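Local coordinates for ribosome-inactivating protein 3 (Zea mays, PDB 2PQG) that belongs to the plant ribosome-inactivating proteins, a family with a mixed alpha and beta fold, at residues T54-R59 with I63-R68; L72-F77 with K179-V184; K28-H33 with P39-E44; S21-V26 with V256-N261; W220-K225 with Q242-K247. One frame throughout, in Å; residues are numbered along the deposited sequence.

Interaction 1 (T54-R59 with I63-R68); sequences TELKTR and ITLAIR
T54 O accepts the shortest bond of this pairing, from L65 N at 2.8 Å, and the CA-H of T64 also leans on it. The return bond, T54 N to L65 O, is longer at 3.2 Å. Two residues further along, L56 N reaches I63 O at 2.9 Å, and I63 N answers to L56 O at 3.0 Å. Between these two doubly bonded pairs sit E55 and T64, a non-hydrogen-bonded antiparallel pair whose CA atoms approach to 4.2 Å. On their face of the sheet E55 CG lies 3.8 Å from T64 OG1. The other face carries T54, L56, I63 and L65, and there L56 CD1 meets L65 CD1 diagonally at 3.8 Å. With chi1 at 60°, T54 OG1 stands between its own backbone N and carbonyl carbon and rests 3.4 Å from L65 CB; this buried hydroxyl has no polar partner in the model. The hairpin of strands 51-57 and 62-68 is flanked by strand 2-7, bonded to E55, and strand 74-78, bonded to A66, while V132 of helix 125-135 covers L56 and I63.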
# COMPACT_ATOMS: atom_id res chain seq x y z
N THR A 54 8.68 -7.11 -2.57
CA THR A 54 8.27 -7.00 -3.96
C THR A 54 9.18 -6.02 -4.66
O THR A 54 9.31 -4.86 -4.26
CB THR A 54 6.78 -6.58 -4.08
OG1 THR A 54 6.57 -5.30 -3.46
CG2 THR A 54 5.90 -7.60 -3.41
N GLU A 55 9.84 -6.51 -5.70
CA GLU A 55 10.74 -5.68 -6.49
C GLU A 55 10.02 -5.16 -7.72
O GLU A 55 9.66 -5.94 -8.60
CB GLU A 55 11.98 -6.46 -6.93
CG GLU A 55 13.10 -5.55 -7.41
CD GLU A 55 14.13 -6.27 -8.26
OE1 GLU A 55 14.54 -7.38 -7.88
OE2 GLU A 55 14.52 -5.72 -9.32
N LEU A 56 9.80 -3.85 -7.78
CA LEU A 56 9.15 -3.24 -8.93
C LEU A 56 10.22 -2.66 -9.86
O LEU A 56 10.98 -1.77 -9.49
CB LEU A 56 8.20 -2.13 -8.48
CG LEU A 56 7.22 -2.52 -7.37
CD1 LEU A 56 6.37 -1.30 -7.00
CD2 LEU A 56 6.33 -3.65 -7.85
N LYS A 57 10.26 -3.17 -11.08
CA LYS A 57 11.25 -2.73 -12.05
C LYS A 57 10.64 -2.06 -13.27
O LYS A 57 9.53 -2.42 -13.70
CB LYS A 57 12.06 -3.92 -12.56
CG LYS A 57 12.30 -5.02 -11.54
CD LYS A 57 12.57 -6.37 -12.20
CE LYS A 57 14.05 -6.67 -12.27
NZ LYS A 57 14.49 -6.92 -13.66
N THR A 58 11.34 -1.07 -13.80
CA THR A 58 10.98 -0.51 -15.09
C THR A 58 11.91 -1.04 -16.16
O THR A 58 12.47 -2.13 -16.03
CB THR A 58 11.06 1.03 -15.07
OG1 THR A 58 12.44 1.44 -15.02
CG2 THR A 58 10.33 1.59 -13.86
N ARG A 59 12.07 -0.25 -17.21
CA ARG A 59 13.13 -0.46 -18.21
C ARG A 59 14.38 0.30 -17.79
O ARG A 59 15.49 0.06 -18.30
CB ARG A 59 12.68 0.11 -19.55
CG ARG A 59 13.83 0.55 -20.47
CD ARG A 59 13.34 1.19 -21.76
NE ARG A 59 14.43 1.39 -22.71
CZ ARG A 59 15.55 2.06 -22.45
NH1 ARG A 59 15.74 2.59 -21.25
NH2 ARG A 59 16.48 2.20 -23.38
N ILE A 63 13.00 -0.58 -7.54
CA ILE A 63 12.99 -0.43 -6.09
C ILE A 63 12.39 -1.68 -5.47
O ILE A 63 11.59 -2.38 -6.11
CB ILE A 63 12.17 0.79 -5.60
CG1 ILE A 63 10.72 0.69 -6.05
CG2 ILE A 63 12.81 2.07 -6.09
CD1 ILE A 63 9.80 1.74 -5.43
N THR A 64 12.77 -1.97 -4.24
CA THR A 64 12.22 -3.12 -3.54
C THR A 64 11.35 -2.61 -2.40
O THR A 64 11.74 -1.68 -1.69
CB THR A 64 13.34 -4.01 -2.96
OG1 THR A 64 14.30 -4.30 -3.98
CG2 THR A 64 12.75 -5.32 -2.44
N LEU A 65 10.17 -3.19 -2.24
CA LEU A 65 9.25 -2.78 -1.18
C LEU A 65 9.29 -3.78 -0.02
O LEU A 65 9.18 -4.99 -0.23
CB LEU A 65 7.82 -2.69 -1.71
CG LEU A 65 7.50 -1.77 -2.90
CD1 LEU A 65 6.01 -1.90 -3.23
CD2 LEU A 65 7.85 -0.33 -2.58
N ALA A 66 9.47 -3.29 1.20
CA ALA A 66 9.50 -4.16 2.38
C ALA A 66 8.11 -4.21 3.01
O ALA A 66 7.68 -3.25 3.66
CB ALA A 66 10.51 -3.63 3.40
N ILE A 67 7.42 -5.33 2.83
CA ILE A 67 6.07 -5.47 3.35
C ILE A 67 5.90 -6.53 4.45
O ILE A 67 6.33 -7.66 4.30
CB ILE A 67 5.09 -5.81 2.21
CG1 ILE A 67 5.07 -4.67 1.19
CG2 ILE A 67 3.70 -6.06 2.75
CD1 ILE A 67 4.42 -5.04 -0.13
N ARG A 68 5.26 -6.14 5.55
CA ARG A 68 5.01 -7.07 6.65
C ARG A 68 3.99 -8.09 6.16
O ARG A 68 3.00 -7.73 5.54
CB ARG A 68 4.40 -6.35 7.85
CG ARG A 68 5.22 -5.25 8.46
CD ARG A 68 4.44 -4.56 9.56
NE ARG A 68 4.03 -5.47 10.63
CZ ARG A 68 4.33 -5.30 11.91
NH1 ARG A 68 5.04 -4.24 12.29
NH2 ARG A 68 3.91 -6.18 12.82

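Interaction 2 (L72-F77 with K179-V184); sequences LYLVGF and KLVVMV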
# COMPACT_ATOMS: atom_id res chain seq x y z
N LEU A 72 0.15 -7.03 5.84
CA LEU A 72 0.35 -6.70 4.42
C LEU A 72 0.55 -5.21 4.18
O LEU A 72 0.05 -4.66 3.20
CB LEU A 72 -0.82 -7.21 3.56
CG LEU A 72 -0.86 -8.69 3.18
CD1 LEU A 72 -1.92 -8.93 2.11
CD2 LEU A 72 0.50 -9.13 2.65
N TYR A 73 1.30 -4.55 5.06
CA TYR A 73 1.52 -3.13 4.87
C TYR A 73 2.98 -2.78 4.68
O TYR A 73 3.86 -3.41 5.26
CB TYR A 73 0.96 -2.34 6.04
CG TYR A 73 0.45 -0.98 5.63
CD1 TYR A 73 -0.74 -0.85 4.91
CD2 TYR A 73 1.14 0.18 5.97
CE1 TYR A 73 -1.22 0.40 4.53
CE2 TYR A 73 0.67 1.44 5.59
CZ TYR A 73 -0.51 1.54 4.87
OH TYR A 73 -0.99 2.78 4.52
N LEU A 74 3.21 -1.76 3.88
CA LEU A 74 4.56 -1.28 3.57
C LEU A 74 5.28 -0.65 4.76
O LEU A 74 4.71 0.17 5.47
CB LEU A 74 4.46 -0.25 2.44
CG LEU A 74 5.73 0.38 1.88
CD1 LEU A 74 6.55 -0.66 1.16
CD2 LEU A 74 5.33 1.48 0.91
N VAL A 75 6.53 -1.04 4.97
CA VAL A 75 7.31 -0.48 6.08
C VAL A 75 8.37 0.45 5.51
O VAL A 75 8.68 1.49 6.11
CB VAL A 75 8.01 -1.58 6.90
CG1 VAL A 75 8.72 -0.96 8.09
CG2 VAL A 75 7.00 -2.61 7.35
N GLY A 76 8.93 0.08 4.37
CA GLY A 76 9.95 0.90 3.74
C GLY A 76 10.30 0.39 2.36
O GLY A 76 9.72 -0.58 1.89
N PHE A 77 11.26 1.05 1.72
CA PHE A 77 11.69 0.65 0.38
C PHE A 77 13.20 0.85 0.20
O PHE A 77 13.81 1.71 0.84
CB PHE A 77 10.91 1.44 -0.67
CG PHE A 77 11.26 2.91 -0.74
CD1 PHE A 77 12.22 3.37 -1.64
CD2 PHE A 77 10.62 3.83 0.08
CE1 PHE A 77 12.53 4.72 -1.72
CE2 PHE A 77 10.93 5.19 0.01
CZ PHE A 77 11.88 5.63 -0.90
N LYS A 179 0.71 5.77 -3.95
CA LYS A 179 0.16 5.18 -5.16
C LYS A 179 0.49 3.69 -5.12
O LYS A 179 -0.31 2.85 -5.56
CB LYS A 179 0.78 5.81 -6.40
CG LYS A 179 0.38 7.25 -6.64
CD LYS A 179 1.06 7.79 -7.88
CE LYS A 179 0.54 9.18 -8.22
NZ LYS A 179 -0.94 9.19 -8.31
N LEU A 180 1.67 3.37 -4.59
CA LEU A 180 2.12 1.98 -4.49
C LEU A 180 1.46 1.28 -3.32
O LEU A 180 1.21 0.08 -3.37
CB LEU A 180 3.65 1.92 -4.34
CG LEU A 180 4.45 2.57 -5.47
CD1 LEU A 180 5.94 2.48 -5.14
CD2 LEU A 180 4.15 1.89 -6.81
N VAL A 181 1.18 2.04 -2.26
CA VAL A 181 0.54 1.48 -1.08
C VAL A 181 -0.84 0.97 -1.47
O VAL A 181 -1.23 -0.12 -1.08
CB VAL A 181 0.40 2.54 0.05
CG1 VAL A 181 -0.41 1.98 1.21
CG2 VAL A 181 1.78 2.95 0.54
N VAL A 182 -1.58 1.75 -2.27
CA VAL A 182 -2.91 1.33 -2.68
C VAL A 182 -2.89 0.24 -3.76
O VAL A 182 -3.63 -0.74 -3.66
CB VAL A 182 -3.75 2.53 -3.19
CG1 VAL A 182 -5.13 2.06 -3.60
CG2 VAL A 182 -3.88 3.57 -2.10
N MET A 183 -2.04 0.39 -4.78
CA MET A 183 -1.94 -0.60 -5.85
C MET A 183 -1.37 -1.94 -5.38
O MET A 183 -1.84 -3.00 -5.82
CB MET A 183 -1.06 -0.09 -7.00
CG MET A 183 -1.69 0.99 -7.87
SD MET A 183 -0.67 1.46 -9.29
CE MET A 183 0.46 2.70 -8.56
N VAL A 184 -0.37 -1.91 -4.52
CA VAL A 184 0.22 -3.16 -4.04
C VAL A 184 -0.37 -3.69 -2.72
O VAL A 184 -1.06 -4.71 -2.73
CB VAL A 184 1.75 -3.02 -3.90
CG1 VAL A 184 2.35 -4.33 -3.47
CG2 VAL A 184 2.34 -2.59 -5.24
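V181 splits its two methyl groups between neighbouring residues, CG1 lying against the phenol of Y73 and CG2 against L74. The closest approach is V181 CG1 to Y73 OH at 3.5 Å, and the same methyl stands 3.7 Å from Y73 CZ, meeting the ring obliquely. Y73 starts away from the helix at its CB, so only the far part of the ring makes this contact. Its hydroxyl is also hydrogen-bonded to G107 O, which fixes the polar end while the ring carbons pack. The CB of L74 points toward the helix: with CG anti to the backbone N (chi1 -178°), the side chain brings CD2 to 3.9 Å from V181 CG2. No hydrogen bond crosses, and the nearest CA atoms, those of L74 and V181, remain 6.7 Å apart, so side chains alone bridge the gap. L74 further touches C185 of the same helix and L65 of strand 62-68, so the apolar layer continues along the helix and across to the next strand. Such apolar packing of a long helix against the face of a sheet is characteristic of an alpha and beta core, and the centre of the contact lies about 3 Å from that of the chain.

Interaction 3 (K28-H33 with P39-E44); sequences KHCTDH and PVLPPE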
# COMPACT_ATOMS: atom_id res chain seq x y z
N LYS A 28 0.31 -19.11 1.20
CA LYS A 28 1.10 -20.25 1.63
C LYS A 28 1.37 -20.09 3.11
O LYS A 28 1.47 -21.07 3.84
CB LYS A 28 2.42 -20.34 0.87
CG LYS A 28 2.35 -21.20 -0.38
CD LYS A 28 3.65 -21.12 -1.17
CE LYS A 28 3.43 -21.62 -2.59
NZ LYS A 28 4.17 -20.78 -3.57
N HIS A 29 1.48 -18.84 3.57
CA HIS A 29 1.74 -18.58 4.97
C HIS A 29 0.49 -18.20 5.77
O HIS A 29 0.60 -17.67 6.88
CB HIS A 29 2.80 -17.50 5.10
CG HIS A 29 4.08 -17.82 4.40
ND1 HIS A 29 5.13 -18.49 5.00
CD2 HIS A 29 4.49 -17.58 3.13
CE1 HIS A 29 6.12 -18.64 4.14
NE2 HIS A 29 5.75 -18.10 2.99
N CYS A 30 -0.69 -18.47 5.22
CA CYS A 30 -1.94 -18.15 5.92
C CYS A 30 -2.63 -19.40 6.50
O CYS A 30 -2.20 -20.53 6.27
CB CYS A 30 -2.90 -17.42 4.97
SG CYS A 30 -2.37 -15.75 4.50
N THR A 31 -3.69 -19.19 7.27
CA THR A 31 -4.42 -20.30 7.87
C THR A 31 -5.85 -20.31 7.39
O THR A 31 -6.37 -19.29 6.94
CB THR A 31 -4.42 -20.25 9.43
OG1 THR A 31 -5.03 -19.03 9.88
CG2 THR A 31 -3.00 -20.35 9.97
N ASP A 32 -6.49 -21.47 7.46
CA ASP A 32 -7.87 -21.59 7.05
C ASP A 32 -8.74 -21.64 8.30
O ASP A 32 -8.69 -22.61 9.05
CB ASP A 32 -8.06 -22.85 6.20
CG ASP A 32 -9.47 -22.97 5.64
OD1 ASP A 32 -9.75 -23.93 4.90
OD2 ASP A 32 -10.32 -22.10 5.95
N HIS A 33 -9.51 -20.58 8.54
CA HIS A 33 -10.40 -20.51 9.69
C HIS A 33 -11.80 -20.90 9.22
O HIS A 33 -12.26 -20.42 8.18
CB HIS A 33 -10.42 -19.09 10.26
CG HIS A 33 -10.93 -19.00 11.68
ND1 HIS A 33 -10.09 -19.00 12.76
CD2 HIS A 33 -12.19 -18.89 12.17
CE1 HIS A 33 -10.81 -18.88 13.87
NE2 HIS A 33 -12.08 -18.82 13.54
N PRO A 39 -8.45 -16.23 3.46
CA PRO A 39 -7.35 -16.78 4.24
C PRO A 39 -7.02 -15.77 5.34
O PRO A 39 -7.15 -14.56 5.13
CB PRO A 39 -6.23 -16.89 3.22
CG PRO A 39 -6.95 -17.24 1.99
CD PRO A 39 -8.15 -16.31 2.02
N VAL A 40 -6.59 -16.27 6.49
CA VAL A 40 -6.25 -15.42 7.63
C VAL A 40 -4.73 -15.26 7.68
O VAL A 40 -3.99 -16.24 7.78
CB VAL A 40 -6.73 -16.06 8.94
CG1 VAL A 40 -6.55 -15.07 10.09
CG2 VAL A 40 -8.17 -16.47 8.81
N LEU A 41 -4.27 -14.00 7.62
CA LEU A 41 -2.85 -13.70 7.65
C LEU A 41 -2.20 -14.08 8.97
O LEU A 41 -2.89 -14.29 9.97
CB LEU A 41 -2.63 -12.21 7.38
CG LEU A 41 -3.08 -11.73 6.01
CD1 LEU A 41 -2.99 -10.22 5.95
CD2 LEU A 41 -2.22 -12.35 4.93
N PRO A 42 -0.86 -14.19 9.00
CA PRO A 42 -0.15 -14.55 10.23
C PRO A 42 -0.46 -13.53 11.33
O PRO A 42 -0.65 -12.35 11.05
CB PRO A 42 1.32 -14.50 9.81
CG PRO A 42 1.27 -14.83 8.34
CD PRO A 42 0.09 -14.04 7.87
N PRO A 43 -0.51 -13.97 12.60
CA PRO A 43 -0.79 -13.05 13.70
C PRO A 43 0.24 -11.94 13.79
O PRO A 43 1.44 -12.17 13.60
CB PRO A 43 -0.80 -13.95 14.93
CG PRO A 43 0.14 -15.06 14.53
CD PRO A 43 -0.28 -15.33 13.11
N GLU A 44 -0.22 -10.74 14.10
CA GLU A 44 0.66 -9.59 14.20
C GLU A 44 1.51 -9.62 15.46
O GLU A 44 1.07 -10.08 16.51
CB GLU A 44 -0.17 -8.31 14.14
CG GLU A 44 0.68 -7.05 14.05
CD GLU A 44 -0.06 -5.90 13.43
OE1 GLU A 44 -0.66 -6.10 12.35
OE2 GLU A 44 -0.03 -4.79 14.00
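P39 opens the contact by laying its CB 3.8 Å from C30 CB. V40 follows with the polar part: V40 N gives a nearly straight bond (175°) to T31 O at 3.1 Å, and V40 O takes T31 N at 3.0 Å. The pair is a single antiparallel bridge of the hydrogen-bonded kind. Its side chains meet as well, V40 CB lying 3.5 Å from T31 OG1. With CG1 anti to the backbone N (chi1 -171°), V40 CG2 falls anti to the carbonyl carbon and touches H33 CB at 3.7 Å. At L41 the CB points away from 28-33, yet CD2 turns up 3.4 Å from C30 SG. P42 ends the walk with CG lying 3.3 Å from H29 O. Beyond the pair, N261 ND2 bonds to L41 O, and the H29 ring meets that of F2. C30 packs apolarly on P39 and L41, whereas C30 CB on V40 O (3.2 Å) and P42 on H29 O are carbon-to-oxygen van der Waals contacts, which is consistent with the main-chain bridge setting the alignment.

Interaction 4 (S21-V26 with V256-N261); sequences SVRKDV and VALVKN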
# COMPACT_ATOMS: atom_id res chain seq x y z
N SER A 21 -0.47 -14.05 -8.47
CA SER A 21 0.77 -14.76 -8.17
C SER A 21 1.26 -14.46 -6.75
O SER A 21 1.64 -15.37 -6.01
CB SER A 21 1.84 -14.37 -9.21
OG SER A 21 3.12 -14.87 -8.84
N VAL A 22 1.23 -13.19 -6.36
CA VAL A 22 1.68 -12.80 -5.04
C VAL A 22 0.72 -13.26 -3.93
O VAL A 22 1.15 -13.60 -2.82
CB VAL A 22 1.92 -11.27 -4.98
CG1 VAL A 22 2.40 -10.86 -3.59
CG2 VAL A 22 2.96 -10.88 -6.03
N ARG A 23 -0.58 -13.26 -4.19
CA ARG A 23 -1.49 -13.72 -3.16
C ARG A 23 -1.27 -15.20 -2.90
O ARG A 23 -1.38 -15.65 -1.76
CB ARG A 23 -2.95 -13.50 -3.55
CG ARG A 23 -3.48 -12.16 -3.12
CD ARG A 23 -4.95 -12.08 -3.40
NE ARG A 23 -5.40 -10.70 -3.45
CZ ARG A 23 -6.39 -10.28 -4.23
NH1 ARG A 23 -7.03 -11.14 -5.02
NH2 ARG A 23 -6.73 -9.00 -4.25
N LYS A 24 -0.96 -15.95 -3.95
CA LYS A 24 -0.72 -17.39 -3.84
C LYS A 24 0.49 -17.71 -2.96
O LYS A 24 0.49 -18.71 -2.23
CB LYS A 24 -0.53 -18.00 -5.24
CG LYS A 24 -0.10 -19.47 -5.23
CD LYS A 24 -0.17 -20.09 -6.62
CE LYS A 24 0.20 -21.57 -6.57
NZ LYS A 24 1.52 -21.77 -5.91
N ASP A 25 1.52 -16.86 -3.00
CA ASP A 25 2.70 -17.09 -2.19
C ASP A 25 2.45 -16.67 -0.74
O ASP A 25 3.04 -17.23 0.18
CB ASP A 25 3.88 -16.32 -2.77
CG ASP A 25 4.21 -16.74 -4.20
OD1 ASP A 25 4.98 -16.02 -4.88
OD2 ASP A 25 3.70 -17.80 -4.64
N VAL A 26 1.57 -15.69 -0.56
CA VAL A 26 1.21 -15.17 0.76
C VAL A 26 0.27 -16.14 1.48
O VAL A 26 0.38 -16.37 2.68
CB VAL A 26 0.52 -13.79 0.65
CG1 VAL A 26 -0.03 -13.36 2.01
CG2 VAL A 26 1.51 -12.75 0.13
N VAL A 256 -12.94 -8.02 0.43
CA VAL A 256 -11.65 -8.31 1.04
C VAL A 256 -11.19 -9.69 0.59
O VAL A 256 -11.98 -10.63 0.52
CB VAL A 256 -11.69 -8.28 2.58
CG1 VAL A 256 -11.65 -6.84 3.07
CG2 VAL A 256 -12.95 -8.97 3.08
N ALA A 257 -9.90 -9.81 0.29
CA ALA A 257 -9.32 -11.06 -0.17
C ALA A 257 -8.60 -11.75 0.98
O ALA A 257 -8.64 -12.97 1.10
CB ALA A 257 -8.36 -10.81 -1.34
N LEU A 258 -7.93 -10.96 1.82
CA LEU A 258 -7.20 -11.51 2.95
C LEU A 258 -7.54 -10.75 4.23
O LEU A 258 -7.44 -9.51 4.28
CB LEU A 258 -5.70 -11.42 2.70
CG LEU A 258 -5.16 -12.13 1.45
CD1 LEU A 258 -3.74 -11.65 1.19
CD2 LEU A 258 -5.20 -13.64 1.64
N VAL A 259 -7.94 -11.47 5.28
CA VAL A 259 -8.29 -10.81 6.53
C VAL A 259 -7.21 -10.84 7.58
O VAL A 259 -6.40 -11.76 7.66
CB VAL A 259 -9.57 -11.40 7.16
CG1 VAL A 259 -10.73 -11.23 6.21
CG2 VAL A 259 -9.35 -12.85 7.51
N LYS A 260 -7.23 -9.79 8.40
CA LYS A 260 -6.30 -9.61 9.49
C LYS A 260 -6.65 -10.58 10.62
O LYS A 260 -7.79 -10.62 11.10
CB LYS A 260 -6.40 -8.17 9.96
CG LYS A 260 -5.36 -7.74 10.95
CD LYS A 260 -5.36 -6.23 11.00
CE LYS A 260 -4.39 -5.69 12.02
NZ LYS A 260 -3.90 -6.79 12.90
N ASN A 261 -5.65 -11.36 11.03
CA ASN A 261 -5.81 -12.35 12.09
C ASN A 261 -6.18 -11.71 13.42
O ASN A 261 -5.42 -10.89 13.95
CB ASN A 261 -4.52 -13.14 12.28
CG ASN A 261 -4.76 -14.50 12.93
OD1 ASN A 261 -5.66 -14.68 13.77
ND2 ASN A 261 -3.94 -15.48 12.55
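R23 and A257 make the close part of this contact: A257 CB sits 3.5 Å above the guanidinium plane, over its centre, with R23 CZ the nearest atom. The arginine reaches there because its chain is extended from CG to NE. Its nitrogens bond to other residues, NE to L188 O and NH2 to G187 O and S194 OG, so the flat group is held in place beneath the methyl. Carbonyls near the end of helix 171-189 would probably favour the positive charge. The looser part is, by contrast, the more buried: L258 CD1 stands 4.2 Å from V26 CG1 and 4.3 Å from R23 CG, whereas R23 and A257 are both partly exposed. No hydrogen bond crosses between the segments, and the nearest CA atoms, those of R23 and L258, are 8.6 Å apart. What results is plain packing of the irregular C-terminal segment against helix 15-27, the first helix of the fold, with the arginine face as the platform for A257.

Interaction 5 (W220-K225 with Q242-K247); sequences WDRISK and QKLGIK
R222 meets the turn by van der Waals contact through a single atom, NH2, which lies 3.8 Å from L244 CD1 and equally 3.8 Å from K243 CD. Both carbons approach the guanidinium obliquely, and the lysine chain crosses the arginine at about a right angle. The arginine chain bends at chi3 (90°) on its way to the turn. Hydrogen bonding comes from outside the pair: R222 NH2 donates to D240 O, a carbonyl of the short helix 239-242, so the atom that packs is also anchored. In charge terms, R222 NH2 and K243 NZ are like-charged and 4.6 Å apart; K243 NZ has a long, weak ion pair with D240 OD2, which may soften any repulsion. In helix 220-232, S224 OG donates back to W220 O at 2.8 Å. In the other segment G245 N reaches Q242 O at 3.2 Å, closing a type I turn, and at phi 85° a CB would press on the carbonyl O of L244, so glycine fits here. Positive phi with two bonds back into the last turn is the Schellman motif, a common ending of helices, here docked by way of L244 and K243 on a surface arginine.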
# COMPACT_ATOMS: atom_id res chain seq x y z
N TRP A 220 -10.09 -1.83 6.81
CA TRP A 220 -9.63 -3.20 6.68
C TRP A 220 -9.67 -3.99 7.98
O TRP A 220 -10.04 -5.16 7.98
CB TRP A 220 -8.20 -3.23 6.15
CG TRP A 220 -7.69 -4.62 5.88
CD1 TRP A 220 -8.20 -5.51 4.98
CD2 TRP A 220 -6.57 -5.27 6.51
NE1 TRP A 220 -7.46 -6.66 5.00
CE2 TRP A 220 -6.45 -6.54 5.91
CE3 TRP A 220 -5.65 -4.88 7.49
CZ2 TRP A 220 -5.45 -7.46 6.30
CZ3 TRP A 220 -4.65 -5.80 7.86
CH2 TRP A 220 -4.56 -7.06 7.25
N ASP A 221 -9.26 -3.34 9.07
CA ASP A 221 -9.23 -3.98 10.39
C ASP A 221 -10.61 -4.29 10.85
O ASP A 221 -10.87 -5.34 11.45
CB ASP A 221 -8.61 -3.06 11.44
CG ASP A 221 -7.12 -2.91 11.27
OD1 ASP A 221 -6.48 -2.33 12.18
OD2 ASP A 221 -6.59 -3.36 10.24
N ARG A 222 -11.50 -3.36 10.59
CA ARG A 222 -12.87 -3.52 11.01
C ARG A 222 -13.58 -4.61 10.24
O ARG A 222 -14.29 -5.41 10.85
CB ARG A 222 -13.62 -2.21 10.88
CG ARG A 222 -14.86 -2.23 11.69
CD ARG A 222 -15.24 -0.85 12.10
NE ARG A 222 -16.10 -0.22 11.11
CZ ARG A 222 -16.30 1.09 11.06
NH1 ARG A 222 -15.68 1.88 11.93
NH2 ARG A 222 -17.13 1.61 10.15
N ILE A 223 -13.42 -4.65 8.92
CA ILE A 223 -14.09 -5.70 8.20
C ILE A 223 -13.40 -7.04 8.44
O ILE A 223 -13.97 -8.10 8.18
CB ILE A 223 -14.29 -5.38 6.68
CG1 ILE A 223 -13.94 -6.59 5.83
CG2 ILE A 223 -13.57 -4.11 6.29
CD1 ILE A 223 -15.07 -7.00 4.94
N SER A 224 -12.18 -7.00 8.98
CA SER A 224 -11.48 -8.24 9.30
C SER A 224 -12.10 -8.77 10.59
O SER A 224 -12.30 -9.97 10.73
CB SER A 224 -9.99 -7.99 9.52
OG SER A 224 -9.34 -7.81 8.28
N LYS A 225 -12.41 -7.87 11.52
CA LYS A 225 -13.05 -8.26 12.78
C LYS A 225 -14.43 -8.84 12.49
O LYS A 225 -14.83 -9.85 13.07
CB LYS A 225 -13.16 -7.06 13.73
CG LYS A 225 -11.81 -6.56 14.23
CD LYS A 225 -11.92 -5.47 15.31
CE LYS A 225 -10.55 -5.24 15.93
NZ LYS A 225 -10.59 -4.41 17.16
N GLN A 242 -22.67 -2.14 7.62
CA GLN A 242 -23.74 -1.58 6.79
C GLN A 242 -23.45 -0.10 6.63
O GLN A 242 -23.87 0.53 5.66
CB GLN A 242 -25.10 -1.85 7.43
CG GLN A 242 -25.16 -1.59 8.91
CD GLN A 242 -26.41 -2.18 9.54
OE1 GLN A 242 -26.79 -1.81 10.65
NE2 GLN A 242 -27.04 -3.11 8.83
N LYS A 243 -22.75 0.46 7.61
CA LYS A 243 -22.29 1.84 7.55
C LYS A 243 -21.46 1.94 6.22
O LYS A 243 -21.51 2.93 5.50
CB LYS A 243 -21.32 2.10 8.68
CG LYS A 243 -21.21 3.54 9.13
CD LYS A 243 -20.34 3.71 10.37
CE LYS A 243 -20.98 3.09 11.61
NZ LYS A 243 -20.34 3.56 12.86
N LEU A 244 -20.70 0.89 5.91
CA LEU A 244 -19.80 0.88 4.76
C LEU A 244 -20.36 0.32 3.47
O LEU A 244 -19.64 0.23 2.47
CB LEU A 244 -18.54 0.11 5.16
CG LEU A 244 -17.62 0.75 6.22
CD1 LEU A 244 -16.71 -0.29 6.84
CD2 LEU A 244 -16.81 1.87 5.57
N GLY A 245 -21.63 -0.05 3.51
CA GLY A 245 -22.26 -0.62 2.34
C GLY A 245 -21.99 -2.13 2.30
O GLY A 245 -21.95 -2.71 1.21
N ILE A 246 -21.79 -2.77 3.46
CA ILE A 246 -21.55 -4.22 3.54
C ILE A 246 -22.51 -4.75 4.58
O ILE A 246 -22.55 -4.28 5.74
CB ILE A 246 -20.09 -4.53 3.84
CG1 ILE A 246 -19.21 -3.59 3.00
CG2 ILE A 246 -19.83 -5.98 3.45
CD1 ILE A 246 -17.75 -3.73 3.33
N LYS A 247 -23.30 -5.75 4.19
CA LYS A 247 -24.33 -6.30 5.06
C LYS A 247 -23.92 -7.65 5.64
O LYS A 247 -24.05 -7.89 6.84
CB LYS A 247 -25.65 -6.43 4.31
CG LYS A 247 -25.52 -6.33 2.80
CD LYS A 247 -26.85 -6.58 2.10
CE LYS A 247 -27.39 -5.30 1.48
NZ LYS A 247 -28.88 -5.27 1.47

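Overall arrangement
Along the chain interaction 3 closes first, then interaction 1, interaction 2 and interaction 5, while interaction 4 joins helix 15-27 to the C-terminal segment and so spans them all. Interactions 1 and 2 share one mixed sheet, with centres about 9 Å apart: strands 62-68 and 74-78 are neighbours in it. Interactions 3 and 4 lie about 8 Å apart between centres, and L41 N bonds to V259 O. Interaction 5 reaches the same region where W220 NE1 bonds to L258 O and K260 N to S224 OG. Interactions 1 and 5, with centres about 30 Å apart, lie on opposite sides of the chain's centre. Segment 256-261 thus ties helix 220-232 and the 39-44 loop to the N-terminal helix.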